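Side-chain contacts in ribosome-binding factor A (Thermus thermophilus, PDB 2DYJ), which assists the late maturation of the 30S ribosomal subunit, associating with free 30S particles and supporting efficient processing of 16S rRNA: residues A[17-20]-A[21-24]; A[53-56]-A[57-61]; A[63-66]-A[67-70]; A[69-72]-A[73-77]; A[77-80]-A[81-84]. All coordinates share one frame; numbering follows the deposited sequence.

Contact 1 (A[17-20]-A[21-24]); sequences AEEI and QALE
Leu23 folds back against Ile20 and Glu19 near the end of helix 5-21, the close-packed side of the contact. Its CB lies 3.3 Å from Ile20 O and its CG 3.5 Å from Glu19 O. With CG anti to the carbonyl carbon (chi1 -64°), the branched end runs back beside the last turn. A leucine suits this place, reaching Leu69 on helix 66-74, with Ala65 and Leu28 beside it. Ile20 sends its own branches to Leu31 and Val33. Glu19 covers Leu69 and Ala72 before its carboxylate meets Arg76.

The other side is loose. Gln21 touches through CB, 3.5 Å from Ala17 O; its chain then bends and carries the amide outward. Glu18 also leaves the turn, for a salt bridge with Arg76, and Ala22 lays a compact methyl near Glu19 O.

Along the backbone, Gln21 N donates to Ala17 O at 3.2 Å, Ala22 N divides weak bonds between Glu18 O and Glu19 O, and Leu23 N reaches Ile20 O at 2.9 Å. This shift to three-residue spacing marks the helix ending. Main-chain polar atoms and an apolar side chain hold the turn, with the glutamate charges spent on Arg76, just beyond helix 66-74.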
# COMPACT_ATOMS: atom_id res chain seq x y z
N ALA A 17 1.88 5.63 1.05
CA ALA A 17 1.69 6.15 2.40
C ALA A 17 0.92 7.47 2.30
O ALA A 17 0.06 7.75 3.13
CB ALA A 17 3.06 6.37 3.08
N GLU A 18 1.23 8.27 1.28
CA GLU A 18 0.53 9.54 1.10
C GLU A 18 -0.90 9.37 0.62
O GLU A 18 -1.80 10.10 1.05
CB GLU A 18 1.31 10.43 0.13
CG GLU A 18 2.60 10.97 0.73
CD GLU A 18 3.41 11.80 -0.25
OE1 GLU A 18 4.51 12.25 0.13
OE2 GLU A 18 2.95 12.01 -1.39
N GLU A 19 -1.12 8.43 -0.30
CA GLU A 19 -2.45 8.19 -0.82
C GLU A 19 -3.37 7.60 0.25
O GLU A 19 -4.56 7.88 0.27
CB GLU A 19 -2.41 7.28 -2.05
CG GLU A 19 -1.71 7.91 -3.24
CD GLU A 19 -2.20 9.33 -3.52
OE1 GLU A 19 -3.42 9.57 -3.42
OE2 GLU A 19 -1.35 10.19 -3.84
N ILE A 20 -2.82 6.79 1.14
CA ILE A 20 -3.65 6.21 2.20
C ILE A 20 -4.04 7.33 3.17
O ILE A 20 -5.18 7.43 3.62
CB ILE A 20 -2.86 5.10 2.94
CG1 ILE A 20 -2.72 3.89 2.02
CG2 ILE A 20 -3.56 4.75 4.25
CD1 ILE A 20 -1.89 2.73 2.59
N GLN A 21 -3.08 8.20 3.48
CA GLN A 21 -3.34 9.32 4.39
C GLN A 21 -4.45 10.18 3.80
O GLN A 21 -5.19 10.82 4.54
CB GLN A 21 -2.06 10.15 4.57
CG GLN A 21 -1.50 10.19 5.99
CD GLN A 21 -1.88 11.46 6.75
OE1 GLN A 21 -3.07 11.80 6.87
NE2 GLN A 21 -0.88 12.17 7.27
N ALA A 22 -4.57 10.19 2.48
CA ALA A 22 -5.60 10.99 1.80
C ALA A 22 -7.00 10.36 1.89
O ALA A 22 -8.00 11.03 1.63
CB ALA A 22 -5.23 11.23 0.34
N LEU A 23 -7.06 9.08 2.23
CA LEU A 23 -8.36 8.41 2.37
C LEU A 23 -9.01 8.88 3.66
O LEU A 23 -8.33 9.28 4.61
CB LEU A 23 -8.17 6.89 2.40
CG LEU A 23 -7.59 6.30 1.11
CD1 LEU A 23 -7.44 4.78 1.28
CD2 LEU A 23 -8.51 6.62 -0.06
N GLU A 24 -10.33 8.84 3.72
CA GLU A 24 -11.02 9.30 4.92
C GLU A 24 -11.51 8.21 5.86
O GLU A 24 -11.99 8.49 6.95
CB GLU A 24 -12.19 10.20 4.53
CG GLU A 24 -11.77 11.50 3.85
CD GLU A 24 -10.69 12.25 4.62
OE1 GLU A 24 -10.82 12.41 5.85
OE2 GLU A 24 -9.70 12.69 3.99
O HOH W 1 -6.51 8.54 6.07

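Contact 2 (A[53-56]-A[57-61]); sequences REEE and GALRA
Glu54 reaches forward to Gly57 and caps the start of helix 55-64. Its CG is anti to the backbone N (chi1 177°) and the chain then bends, bringing OE2 to 3.3 Å from Gly57 N in a weak capping bond. The same CG packs 3.6 Å from Gly57 CA, where a side chain on residue 57 would collide with it; glycine fits for that reason. Ala58 N meanwhile donates to Glu54 O at 3.1 Å, so Glu54 holds the first turn by both side chain and main chain.

One turn on, Arg60 bends back at chi3 and lays a face over Glu56 O, which lies 3.9 Å from the guanidinium plane, offset toward the rim. Glu56 runs alongside, its OE1 4.1 Å from Arg60 NH1, with the two flat groups nearly perpendicular (87°).

Further out, Glu55 CG lies beside Leu59 CD1 at 4.2 Å. Leu59 rests on Phe87 and Pro89 of strand 84-89, and Arg91 holds the Glu55 carboxylate in a salt bridge. Three glutamates at the amino end of a helix would probably be favoured by its dipole, while Arg60, near both Glu54 and Glu56 without a direct bond to either, is likely to balance part of their charge.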
# COMPACT_ATOMS: atom_id res chain seq x y z
N ARG A 53 -5.61 0.68 15.78
CA ARG A 53 -6.54 -0.22 16.44
C ARG A 53 -7.16 -1.16 15.39
O ARG A 53 -7.04 -0.91 14.19
CB ARG A 53 -7.66 0.59 17.11
CG ARG A 53 -7.19 1.52 18.21
CD ARG A 53 -6.85 0.77 19.48
NE ARG A 53 -6.22 1.64 20.47
CZ ARG A 53 -6.76 2.75 20.95
NH1 ARG A 53 -7.96 3.15 20.54
NH2 ARG A 53 -6.10 3.48 21.84
N GLU A 54 -7.81 -2.22 15.85
CA GLU A 54 -8.46 -3.19 14.97
C GLU A 54 -7.70 -3.35 13.65
O GLU A 54 -8.10 -2.80 12.61
CB GLU A 54 -9.90 -2.77 14.68
CG GLU A 54 -10.65 -3.68 13.70
CD GLU A 54 -10.89 -5.08 14.23
OE1 GLU A 54 -11.63 -5.23 15.23
OE2 GLU A 54 -10.35 -6.05 13.65
N GLU A 55 -6.61 -4.09 13.70
CA GLU A 55 -5.77 -4.34 12.53
C GLU A 55 -6.57 -4.97 11.39
O GLU A 55 -6.40 -4.59 10.23
CB GLU A 55 -4.61 -5.23 12.95
CG GLU A 55 -3.88 -5.91 11.83
CD GLU A 55 -2.75 -6.76 12.35
OE1 GLU A 55 -1.62 -6.24 12.46
OE2 GLU A 55 -2.99 -7.94 12.67
N GLU A 56 -7.44 -5.93 11.72
CA GLU A 56 -8.27 -6.59 10.72
C GLU A 56 -9.12 -5.57 9.96
O GLU A 56 -9.23 -5.64 8.73
CB GLU A 56 -9.20 -7.62 11.37
CG GLU A 56 -8.55 -8.92 11.83
CD GLU A 56 -9.54 -9.84 12.54
OE1 GLU A 56 -10.55 -10.24 11.91
OE2 GLU A 56 -9.32 -10.17 13.73
N GLY A 57 -9.73 -4.64 10.70
CA GLY A 57 -10.58 -3.61 10.09
C GLY A 57 -9.80 -2.68 9.16
O GLY A 57 -10.30 -2.23 8.12
N ALA A 58 -8.56 -2.38 9.53
CA ALA A 58 -7.72 -1.52 8.71
C ALA A 58 -7.40 -2.25 7.41
O ALA A 58 -7.46 -1.67 6.32
CB ALA A 58 -6.43 -1.17 9.45
N LEU A 59 -7.06 -3.53 7.52
CA LEU A 59 -6.71 -4.29 6.33
C LEU A 59 -7.91 -4.39 5.40
O LEU A 59 -7.75 -4.37 4.19
CB LEU A 59 -6.19 -5.70 6.72
CG LEU A 59 -4.90 -5.71 7.55
CD1 LEU A 59 -4.54 -7.14 7.92
CD2 LEU A 59 -3.76 -5.09 6.76
N ARG A 60 -9.12 -4.46 5.96
CA ARG A 60 -10.30 -4.56 5.10
C ARG A 60 -10.55 -3.25 4.40
O ARG A 60 -10.96 -3.23 3.23
CB ARG A 60 -11.55 -4.94 5.90
CG ARG A 60 -11.66 -6.41 6.20
CD ARG A 60 -13.09 -6.73 6.65
NE ARG A 60 -13.39 -6.17 7.96
CZ ARG A 60 -13.05 -6.75 9.11
NH1 ARG A 60 -12.40 -7.91 9.11
NH2 ARG A 60 -13.38 -6.17 10.25
N ALA A 61 -10.31 -2.16 5.12
CA ALA A 61 -10.49 -0.82 4.58
C ALA A 61 -9.56 -0.56 3.40
O ALA A 61 -9.96 0.02 2.38
CB ALA A 61 -10.27 0.24 5.68

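Contact 3 (A[63-66]-A[67-70]); sequences SRAE and RRLV
Ala65 and Leu69 meet at the bend of the helix-kink-helix that marks the RbfA version of the KH domain: helix 55-64 stops, Ala65 stands at the N-cap of helix 66-74, and the chain sets off again.

Two main-chain bonds start the new helix. Leu69 N donates to Ala65 O at 2.9 Å, and Val70 N donates to Glu66 O at 3.0 Å. A water joins the two arms, giving a proton to Arg64 O and accepting from Arg68 N.

The apolar contact is small. Ala65 CB lies 4.2 Å from Leu69 CD1; a methyl suits this buried corner.

Among the charged groups, Glu66 links helix to strand. Its CG is anti to the backbone N (chi1 -164°) and the chain bends at the next bond, sending the carboxylate to strand 84-89, where OE2 forms a salt bridge with Arg84 and OE1 accepts from Leu85 N. Val70 runs alongside, laying a methyl beside a carboxylate oxygen, with Val70 CG2 3.4 Å from Glu66 OE1. With only the methyl of an alanine in place of Glu66, Arg84 and Leu85 N would probably lose their acceptors, and the polar tie between helix and strand would go. Arg64 and Arg68 stretch outward as extended chains, suiting an exposed surface, and their guanidinium planes are turned 56° apart. Arg68 lays one face over Arg64 O, and its NH2 stops 4.1 Å from Arg64 NE.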
# COMPACT_ATOMS: atom_id res chain seq x y z
N SER A 63 -8.05 -2.95 1.57
CA SER A 63 -8.44 -3.89 0.51
C SER A 63 -9.64 -3.33 -0.27
O SER A 63 -9.72 -3.43 -1.49
CB SER A 63 -8.82 -5.24 1.13
OG SER A 63 -7.67 -5.90 1.60
N ARG A 64 -10.59 -2.73 0.45
CA ARG A 64 -11.76 -2.18 -0.22
C ARG A 64 -11.38 -1.00 -1.09
O ARG A 64 -11.99 -0.76 -2.14
CB ARG A 64 -12.81 -1.74 0.80
CG ARG A 64 -14.06 -1.16 0.16
CD ARG A 64 -15.07 -0.75 1.19
NE ARG A 64 -16.21 -0.07 0.58
CZ ARG A 64 -17.24 0.42 1.26
NH1 ARG A 64 -17.28 0.30 2.58
NH2 ARG A 64 -18.23 1.04 0.62
N ALA A 65 -10.34 -0.27 -0.66
CA ALA A 65 -9.86 0.90 -1.38
C ALA A 65 -8.81 0.56 -2.43
O ALA A 65 -8.26 1.46 -3.05
CB ALA A 65 -9.25 1.91 -0.39
N GLU A 66 -8.56 -0.73 -2.66
CA GLU A 66 -7.49 -1.13 -3.58
C GLU A 66 -7.57 -0.53 -4.97
O GLU A 66 -6.57 -0.07 -5.50
CB GLU A 66 -7.37 -2.67 -3.67
CG GLU A 66 -6.05 -3.17 -4.30
CD GLU A 66 -6.11 -3.42 -5.81
OE1 GLU A 66 -5.05 -3.74 -6.39
OE2 GLU A 66 -7.19 -3.30 -6.42
N ARG A 67 -8.75 -0.52 -5.56
CA ARG A 67 -8.84 0.03 -6.90
C ARG A 67 -8.58 1.53 -6.96
O ARG A 67 -7.87 1.98 -7.87
CB ARG A 67 -10.18 -0.33 -7.54
CG ARG A 67 -10.26 -1.82 -7.83
CD ARG A 67 -11.35 -2.12 -8.84
NE ARG A 67 -11.21 -3.48 -9.35
CZ ARG A 67 -12.00 -4.01 -10.26
NH1 ARG A 67 -13.00 -3.30 -10.78
NH2 ARG A 67 -11.80 -5.27 -10.66
N ARG A 68 -9.10 2.28 -5.99
CA ARG A 68 -8.89 3.73 -5.93
C ARG A 68 -7.42 4.03 -5.63
O ARG A 68 -6.86 5.01 -6.11
CB ARG A 68 -9.76 4.37 -4.84
CG ARG A 68 -11.23 4.01 -4.92
CD ARG A 68 -11.90 4.13 -3.55
NE ARG A 68 -13.20 3.45 -3.52
CZ ARG A 68 -13.76 2.93 -2.43
NH1 ARG A 68 -13.15 3.01 -1.26
NH2 ARG A 68 -14.95 2.33 -2.53
N LEU A 69 -6.78 3.18 -4.82
CA LEU A 69 -5.38 3.42 -4.50
C LEU A 69 -4.48 3.13 -5.69
O LEU A 69 -3.50 3.86 -5.92
CB LEU A 69 -4.94 2.57 -3.30
CG LEU A 69 -5.44 3.03 -1.93
CD1 LEU A 69 -5.09 1.98 -0.85
CD2 LEU A 69 -4.81 4.37 -1.60
N VAL A 70 -4.80 2.09 -6.46
CA VAL A 70 -3.97 1.79 -7.62
C VAL A 70 -4.13 2.92 -8.65
O VAL A 70 -3.17 3.32 -9.31
CB VAL A 70 -4.31 0.41 -8.22
CG1 VAL A 70 -3.60 0.22 -9.56
CG2 VAL A 70 -3.84 -0.69 -7.25
O HOH W 2 -11.52 1.05 -4.37

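Contact 4 (A[69-72]-A[73-77]); sequences LVAA and LARRV
Arg75 doubles back over Ala71 and Ala72. Its CB lies 3.6 Å from Ala72 O, and its CG comes 3.5 Å from Ala71 O. At chi3 (-76°) the chain bends, turning the flat end over the preceding turn: NE and CZ pass above Ala71 O, which sits 3.6 Å from the guanidinium plane and over its centre. Beyond them NH1 comes near the Ala71 methyl, while NH2 rests 3.4 Å from Ala72 CA. Alanines suit this place because their short side chains let the flat group settle on the backbone; the carbonyl meets a face, so the attraction is probably of charge for dipole.

Beneath it the helix winds down. Leu73 N donates to Leu69 O and Ala74 N to Val70 O (2.8 Å), but Arg75 N splits weak bonds between Ala71 O and Ala72 O, and Leu73 O receives both Arg76 N and Val77 N. Arg76 lays CG 3.5 Å from Ala72 O, its polar end going to Glu18 and Glu19. The buried Leu69 and Leu73 face helix 5-21, and Leu69 also meets strand 84-89. This is the C-terminal end of the second helix of the helix-kink-helix in a KH fold, packed between the first helix and the last strand.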
# COMPACT_ATOMS: atom_id res chain seq x y z
N LEU A 69 -6.78 3.18 -4.82
CA LEU A 69 -5.38 3.42 -4.50
C LEU A 69 -4.48 3.13 -5.69
O LEU A 69 -3.50 3.86 -5.92
CB LEU A 69 -4.94 2.57 -3.30
CG LEU A 69 -5.44 3.03 -1.93
CD1 LEU A 69 -5.09 1.98 -0.85
CD2 LEU A 69 -4.81 4.37 -1.60
N VAL A 70 -4.80 2.09 -6.46
CA VAL A 70 -3.97 1.79 -7.62
C VAL A 70 -4.13 2.92 -8.65
O VAL A 70 -3.17 3.32 -9.31
CB VAL A 70 -4.31 0.41 -8.22
CG1 VAL A 70 -3.60 0.22 -9.56
CG2 VAL A 70 -3.84 -0.69 -7.25
N ALA A 71 -5.36 3.44 -8.75
CA ALA A 71 -5.65 4.54 -9.66
C ALA A 71 -4.81 5.76 -9.27
O ALA A 71 -4.29 6.47 -10.14
CB ALA A 71 -7.14 4.89 -9.58
N ALA A 72 -4.69 5.99 -7.96
CA ALA A 72 -3.92 7.10 -7.40
C ALA A 72 -2.44 6.94 -7.68
O ALA A 72 -1.73 7.91 -7.97
CB ALA A 72 -4.16 7.21 -5.88
N LEU A 73 -1.97 5.71 -7.59
CA LEU A 73 -0.57 5.45 -7.87
C LEU A 73 -0.32 5.64 -9.36
O LEU A 73 0.71 6.16 -9.74
CB LEU A 73 -0.19 4.01 -7.49
CG LEU A 73 -0.16 3.68 -6.00
CD1 LEU A 73 0.27 2.21 -5.82
CD2 LEU A 73 0.82 4.60 -5.30
N ALA A 74 -1.27 5.22 -10.19
CA ALA A 74 -1.07 5.33 -11.63
C ALA A 74 -0.88 6.78 -12.06
O ALA A 74 -0.30 7.05 -13.11
CB ALA A 74 -2.25 4.72 -12.39
N ARG A 75 -1.38 7.70 -11.24
CA ARG A 75 -1.27 9.12 -11.55
C ARG A 75 0.08 9.72 -11.16
O ARG A 75 0.39 10.84 -11.57
CB ARG A 75 -2.40 9.89 -10.86
CG ARG A 75 -3.77 9.67 -11.50
CD ARG A 75 -4.83 10.59 -10.91
NE ARG A 75 -5.28 10.16 -9.60
CZ ARG A 75 -6.35 9.40 -9.36
NH1 ARG A 75 -7.11 8.96 -10.36
NH2 ARG A 75 -6.65 9.07 -8.11
N ARG A 76 0.88 8.99 -10.40
CA ARG A 76 2.17 9.53 -9.98
C ARG A 76 3.40 8.67 -10.16
O ARG A 76 4.52 9.14 -9.92
CB ARG A 76 2.09 10.01 -8.53
CG ARG A 76 1.53 9.01 -7.54
CD ARG A 76 1.36 9.67 -6.17
NE ARG A 76 2.63 9.99 -5.53
CZ ARG A 76 2.74 10.50 -4.30
NH1 ARG A 76 1.65 10.74 -3.59
NH2 ARG A 76 3.93 10.72 -3.77
N VAL A 77 3.20 7.43 -10.58
CA VAL A 77 4.33 6.53 -10.81
C VAL A 77 4.30 6.11 -12.26
O VAL A 77 3.24 5.80 -12.81
CB VAL A 77 4.25 5.26 -9.92
CG1 VAL A 77 5.46 4.36 -10.18
CG2 VAL A 77 4.21 5.66 -8.45

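Contact 5 (A[77-80]-A[81-84]); sequences VRMR and RLPR
Met79 sets its terminal methyl against the flat peptide group of Arg81, with CE 3.4 Å from Arg81 O. The other flat group lies within residues 77-80: one face of the Arg80 guanidinium has Arg78 NE 4.0 Å above it, displaced toward the rim.

Met79 carries the contact. CG anti to the carbonyl carbon (chi1 -79°) and an extended chi2 (-174°) carry SD to 3.8 Å from Pro83 CD, and the bend at chi3 turns CE to the Arg81 carbonyl. The Met79 and Pro83 side chains cross at about a right angle. Leu82 meets the same sulfur obliquely through CD1, while its other methyl, CD2, lies 3.6 Å from Met79 O. Val77 joins from the start of the loop, its CB 4.2 Å from Leu82 CD1.

In the KH fold this loop is the return leg of a beta-alpha-beta crossover, leading from helix 66-74 into strand 84-89, which lies parallel to strand 44-50. No hydrogen bond spans residues 77-80 and 81-84; between these two segments the loop is joined by apolar side chains. Methionine suits it because an unbranched, flexible chain can follow the curve of the loop; an alanine here would lose CG, SD and CE, and would probably open a gap beside Pro83 and deprive Leu82 of a neighbour. The second layer consists of helices: Leu82 packs on Val70 and Ala74, Val77 on Leu12, and Met79 on Leu8.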
# COMPACT_ATOMS: atom_id res chain seq x y z
N VAL A 77 3.20 7.43 -10.58
CA VAL A 77 4.33 6.53 -10.81
C VAL A 77 4.30 6.11 -12.26
O VAL A 77 3.24 5.80 -12.81
CB VAL A 77 4.25 5.26 -9.92
CG1 VAL A 77 5.46 4.36 -10.18
CG2 VAL A 77 4.21 5.66 -8.45
N ARG A 78 5.47 6.10 -12.89
CA ARG A 78 5.55 5.74 -14.30
C ARG A 78 5.77 4.24 -14.47
O ARG A 78 6.87 3.74 -14.26
CB ARG A 78 6.68 6.52 -14.97
CG ARG A 78 6.54 6.61 -16.49
CD ARG A 78 5.16 7.15 -16.87
NE ARG A 78 4.95 7.18 -18.31
CZ ARG A 78 5.56 8.03 -19.14
NH1 ARG A 78 6.42 8.92 -18.66
NH2 ARG A 78 5.31 7.98 -20.44
N MET A 79 4.70 3.54 -14.82
CA MET A 79 4.71 2.10 -15.04
C MET A 79 3.58 1.84 -16.03
O MET A 79 2.49 2.37 -15.87
CB MET A 79 4.42 1.32 -13.75
CG MET A 79 5.57 1.17 -12.77
SD MET A 79 5.13 0.07 -11.38
CE MET A 79 5.20 -1.54 -12.21
N ARG A 80 3.84 1.03 -17.05
CA ARG A 80 2.81 0.73 -18.03
C ARG A 80 1.64 0.08 -17.32
O ARG A 80 0.50 0.46 -17.55
CB ARG A 80 3.37 -0.18 -19.12
CG ARG A 80 3.93 0.60 -20.30
CD ARG A 80 4.98 1.63 -19.88
NE ARG A 80 5.07 2.75 -20.81
CZ ARG A 80 4.16 3.71 -20.91
NH1 ARG A 80 3.09 3.69 -20.13
NH2 ARG A 80 4.31 4.69 -21.80
N ARG A 81 1.91 -0.89 -16.46
CA ARG A 81 0.83 -1.51 -15.70
C ARG A 81 1.23 -1.50 -14.22
O ARG A 81 2.25 -2.07 -13.86
CB ARG A 81 0.58 -2.94 -16.20
CG ARG A 81 -0.76 -3.50 -15.76
CD ARG A 81 -1.11 -4.79 -16.49
NE ARG A 81 -1.42 -4.60 -17.91
CZ ARG A 81 -2.38 -3.81 -18.37
NH1 ARG A 81 -3.14 -3.11 -17.54
NH2 ARG A 81 -2.60 -3.73 -19.68
N LEU A 82 0.45 -0.82 -13.39
CA LEU A 82 0.74 -0.74 -11.96
C LEU A 82 0.47 -2.08 -11.26
O LEU A 82 -0.38 -2.84 -11.68
CB LEU A 82 -0.12 0.35 -11.29
CG LEU A 82 0.35 1.81 -11.39
CD1 LEU A 82 1.64 1.98 -10.61
CD2 LEU A 82 0.54 2.20 -12.85
N PRO A 83 1.22 -2.38 -10.20
CA PRO A 83 0.95 -3.66 -9.54
C PRO A 83 -0.35 -3.59 -8.77
O PRO A 83 -0.83 -2.49 -8.44
CB PRO A 83 2.14 -3.83 -8.60
CG PRO A 83 2.50 -2.42 -8.25
CD PRO A 83 2.35 -1.68 -9.56
N ARG A 84 -0.95 -4.74 -8.49
CA ARG A 84 -2.16 -4.74 -7.70
C ARG A 84 -1.64 -4.80 -6.28
O ARG A 84 -0.50 -5.21 -6.08
CB ARG A 84 -3.04 -5.95 -8.02
CG ARG A 84 -3.48 -5.98 -9.48
CD ARG A 84 -3.87 -4.59 -10.01
NE ARG A 84 -4.98 -3.98 -9.27
CZ ARG A 84 -5.76 -3.03 -9.79
NH1 ARG A 84 -5.55 -2.60 -11.03
NH2 ARG A 84 -6.76 -2.50 -9.09

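Overall arrangement
From the N terminus, contact 1 rounds off helix 5-21, and contact 2, after two strands, opens helix 55-64. Contact 3 turns the chain through the kink into helix 66-74, contact 4 unwinds that helix, and contact 5 shapes the loop into strand 84-89. All are local and run in series; none crosses another, though contacts 3 and 4 share Leu69 and Val70. Contact 1 meets contacts 3 and 4, joining first helix to third, and contact 3 meets contact 5, tying helix to last strand. Contacts 4 and 5 share Val77 and pack together, Val70 and Ala74 against Leu82, tying loop to helix. Contact 2 adjoins contact 3 along helix 55-64 but touches none of the others.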